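Local coordinates for ABM domain-containing protein (Deinococcus radiodurans, PDB 3E8O) that is a putative antibiotic biosynthesis monooxygenase with a ferredoxin-like fold, probably an oxidoreductase, at the interface of chains A and B. Sequence-based numbering; all coordinates share one arbitrary frame. Chains: chain A/B, uncharacterized protein with ferredoxin-like fold.

The interface of chains A and B. Residues chain A 37, 40-41, 44, 58-59, 68; chain B 60-63.
B:Leu62, just past the end of strand 53-61 of its chain, plugs the groove between helix 33-47 and the sheet of chain A, where A:Val41, A:Val58, A:Leu40 and A:Phe68 receive it. Its CG stands anti to its own carbonyl carbon (chi1 -63°), which turns it towards chain A, and the two methyls that branch from CG take separate neighbours. CD1 goes deeper, meeting A:Leu40 CD1 at 3.9 Å and the CD1 corner of the A:Phe68 ring, with A:Val58 CG2 also near. CD2 lies against the aliphatic stretch of A:Arg37, 3.9 Å from its CD; that extended chain runs across the leucine at about a right angle and brings NE to the edge of the A:Phe68 ring, in its plane. At the base of the side chain, A:Val41 CG2 packs 3.6 Å from B:Leu62 CB.

A backbone hydrogen bond beside the side chain probably helps set how far the leucine enters: B:Leu62 N donates to A:Val58 O over 2.9 Å. Next to it, A:Ser59 and B:Asp61 form an antiparallel bridge between the two 53-61 strands.

B:Asp61 caps the turn that follows: B:Ser63 N reaches its OD1 from above the carboxylate plane. The same oxygen meets a water, 2.7 Å away, that is also held by A:Val58 N and B:Ser63 OG. A second water links B:Ser63 OG, at 2.7 Å, to A:Val41 O on the helix, so the polar rim beside the leucine is tied to both the strand and the helix of chain A.

With its two-fold twin, this leucine contact joins strand pairing to apolar burial and probably helps hold together a dimer of the kind common among these monooxygenases.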
ATOM      1  N   ARG A  37       7.867 -12.735   5.068  1.00 11.40           N
ATOM      2  CA  ARG A  37       7.929 -12.243   3.691  1.00 10.80           C
ATOM      3  C   ARG A  37       7.529 -13.348   2.738  1.00 12.08           C
ATOM      4  O   ARG A  37       6.807 -13.144   1.798  1.00 12.32           O
ATOM      5  CB  ARG A  37       9.323 -11.692   3.317  1.00 11.62           C
ATOM      6  CG  ARG A  37       9.728 -10.461   4.084  1.00 12.14           C
ATOM      7  CD  ARG A  37      11.064  -9.899   3.612  1.00 11.80           C
ATOM      8  NE  ARG A  37      11.549  -8.856   4.483  1.00 11.96           N
ATOM      9  CZ  ARG A  37      12.376  -9.005   5.507  1.00 12.87           C
ATOM     10  NH1 ARG A  37      12.979 -10.152   5.745  1.00 14.84           N
ATOM     11  NH2 ARG A  37      12.619  -7.982   6.282  1.00 13.64           N
ATOM     12  N   LEU A  40       3.777 -13.940   2.922  1.00 12.58           N
ATOM     13  CA  LEU A  40       3.038 -12.862   2.281  1.00 10.91           C
ATOM     14  C   LEU A  40       3.059 -12.982   0.743  1.00 11.17           C
ATOM     15  O   LEU A  40       2.058 -12.814   0.076  1.00 10.96           O
ATOM     16  CB  LEU A  40       3.523 -11.484   2.747  1.00 10.48           C
ATOM     17  CG  LEU A  40       3.166 -11.063   4.168  1.00 10.59           C
ATOM     18  CD1 LEU A  40       3.934  -9.818   4.580  1.00 11.39           C
ATOM     19  CD2 LEU A  40       1.629 -10.844   4.293  1.00 14.14           C
ATOM     20  N   VAL A  41       4.227 -13.292   0.205  1.00 11.39           N
ATOM     21  CA  VAL A  41       4.366 -13.440  -1.248  1.00 12.05           C
ATOM     22  C   VAL A  41       3.493 -14.609  -1.716  1.00 12.65           C
ATOM     23  O   VAL A  41       2.838 -14.533  -2.764  1.00 13.28           O
ATOM     24  CB  VAL A  41       5.866 -13.589  -1.628  1.00 12.94           C
ATOM     25  CG1 VAL A  41       6.027 -14.074  -3.062  1.00 16.12           C
ATOM     26  CG2 VAL A  41       6.584 -12.243  -1.395  1.00 13.62           C
ATOM     27  N   ALA A  44      -0.213 -13.613  -1.607  1.00 12.42           N
ATOM     28  CA  ALA A  44      -0.510 -12.704  -2.718  1.00 12.05           C
ATOM     29  C   ALA A  44      -0.668 -13.437  -4.044  1.00 14.31           C
ATOM     30  O   ALA A  44      -1.569 -13.147  -4.806  1.00 15.04           O
ATOM     31  CB  ALA A  44       0.577 -11.584  -2.804  1.00 11.59           C
ATOM     32  N   VAL A  58       1.675  -7.023  -1.486  1.00  8.44           N
ATOM     33  CA  VAL A  58       2.295  -7.148  -0.194  1.00  9.46           C
ATOM     34  C   VAL A  58       3.635  -6.423  -0.269  1.00  9.38           C
ATOM     35  O   VAL A  58       4.395  -6.596  -1.231  1.00  9.31           O
ATOM     36  CB  VAL A  58       2.448  -8.596   0.253  1.00  9.45           C
ATOM     37  CG1 VAL A  58       1.069  -9.227   0.520  1.00  9.68           C
ATOM     38  CG2 VAL A  58       3.277  -9.534  -0.750  1.00 10.89           C
ATOM     39  N   SER A  59       3.890  -5.539   0.689  1.00  8.82           N
ATOM     40  CA  SER A  59       5.063  -4.640   0.612  1.00  7.99           C
ATOM     41  C   SER A  59       5.653  -4.392   1.980  1.00  7.81           C
ATOM     42  O   SER A  59       5.019  -4.620   2.999  1.00  9.45           O
ATOM     43  CB  SER A  59       4.672  -3.329  -0.111  1.00  7.91           C
ATOM     44  OG  SER A  59       3.678  -2.591   0.610  1.00  8.94           O
ATOM     45  N   PHE A  68       5.061  -4.409   7.426  1.00  8.97           N
ATOM     46  CA  PHE A  68       4.500  -4.760   6.121  1.00  9.51           C
ATOM     47  C   PHE A  68       3.106  -4.207   5.951  1.00  9.39           C
ATOM     48  O   PHE A  68       2.387  -3.894   6.904  1.00 10.39           O
ATOM     49  CB  PHE A  68       4.482  -6.296   5.968  1.00  9.67           C
ATOM     50  CG  PHE A  68       5.848  -6.936   6.133  1.00  9.82           C
ATOM     51  CD1 PHE A  68       6.757  -6.942   5.105  1.00 10.31           C
ATOM     52  CD2 PHE A  68       6.254  -7.453   7.364  1.00 12.44           C
ATOM     53  CE1 PHE A  68       8.007  -7.448   5.262  1.00 11.08           C
ATOM     54  CE2 PHE A  68       7.516  -7.959   7.519  1.00 12.31           C
ATOM     55  CZ  PHE A  68       8.391  -7.956   6.468  1.00 11.95           C
TER
ATOM     56  N   GLU B  60       8.011  -1.098  -0.503  1.00  8.36           N
ATOM     57  CA  GLU B  60       8.558  -1.850  -1.604  1.00  8.58           C
ATOM     58  C   GLU B  60       7.868  -3.196  -1.705  1.00  7.69           C
ATOM     59  O   GLU B  60       7.780  -3.948  -0.733  1.00  8.81           O
ATOM     60  CB  GLU B  60      10.086  -1.978  -1.443  1.00  9.18           C
ATOM     61  CG  GLU B  60      10.759  -2.570  -2.684  1.00  9.01           C
ATOM     62  CD  GLU B  60      12.263  -2.406  -2.717  1.00 10.02           C
ATOM     63  OE1 GLU B  60      12.824  -1.830  -1.769  1.00 11.44           O
ATOM     64  OE2 GLU B  60      12.870  -2.904  -3.697  1.00 11.20           O
ATOM     65  N   ASP B  61       7.483  -3.501  -2.945  1.00  8.24           N
ATOM     66  CA  ASP B  61       6.757  -4.726  -3.281  1.00  8.86           C
ATOM     67  C   ASP B  61       7.610  -5.938  -3.019  1.00 10.46           C
ATOM     68  O   ASP B  61       8.681  -6.083  -3.608  1.00 11.81           O
ATOM     69  CB  ASP B  61       6.328  -4.645  -4.743  1.00 10.03           C
ATOM     70  CG  ASP B  61       5.354  -5.715  -5.164  1.00  9.30           C
ATOM     71  OD1 ASP B  61       5.260  -6.746  -4.518  1.00 12.69           O
ATOM     72  OD2 ASP B  61       4.756  -5.544  -6.242  1.00 15.37           O
ATOM     73  N   LEU B  62       7.152  -6.810  -2.127  1.00  9.76           N
ATOM     74  CA  LEU B  62       7.911  -8.009  -1.819  1.00 10.20           C
ATOM     75  C   LEU B  62       8.002  -8.962  -2.985  1.00 12.57           C
ATOM     76  O   LEU B  62       8.916  -9.743  -3.041  1.00 14.26           O
ATOM     77  CB  LEU B  62       7.312  -8.778  -0.642  1.00 10.30           C
ATOM     78  CG  LEU B  62       7.277  -8.092   0.725  1.00 10.11           C
ATOM     79  CD1 LEU B  62       6.455  -8.900   1.687  1.00 11.86           C
ATOM     80  CD2 LEU B  62       8.770  -7.925   1.194  1.00 15.01           C
ATOM     81  N   SER B  63       7.025  -8.883  -3.865  1.00 12.55           N
ATOM     82  CA  SER B  63       6.907  -9.782  -5.039  1.00 14.04           C
ATOM     83  C   SER B  63       7.697  -9.259  -6.211  1.00 15.23           C
ATOM     84  O   SER B  63       7.928  -9.988  -7.177  1.00 17.84           O
ATOM     85  CB  SER B  63       5.428  -9.928  -5.504  1.00 13.56           C
ATOM     86  OG  SER B  63       4.528 -10.353  -4.459  1.00 17.19           O
TER
HETATM   87  O   HOH W   1       3.009  -8.067  -3.924  1.00 12.61           O
HETATM   88  O   HOH W   2       3.436 -12.788  -4.909  1.00 19.21           O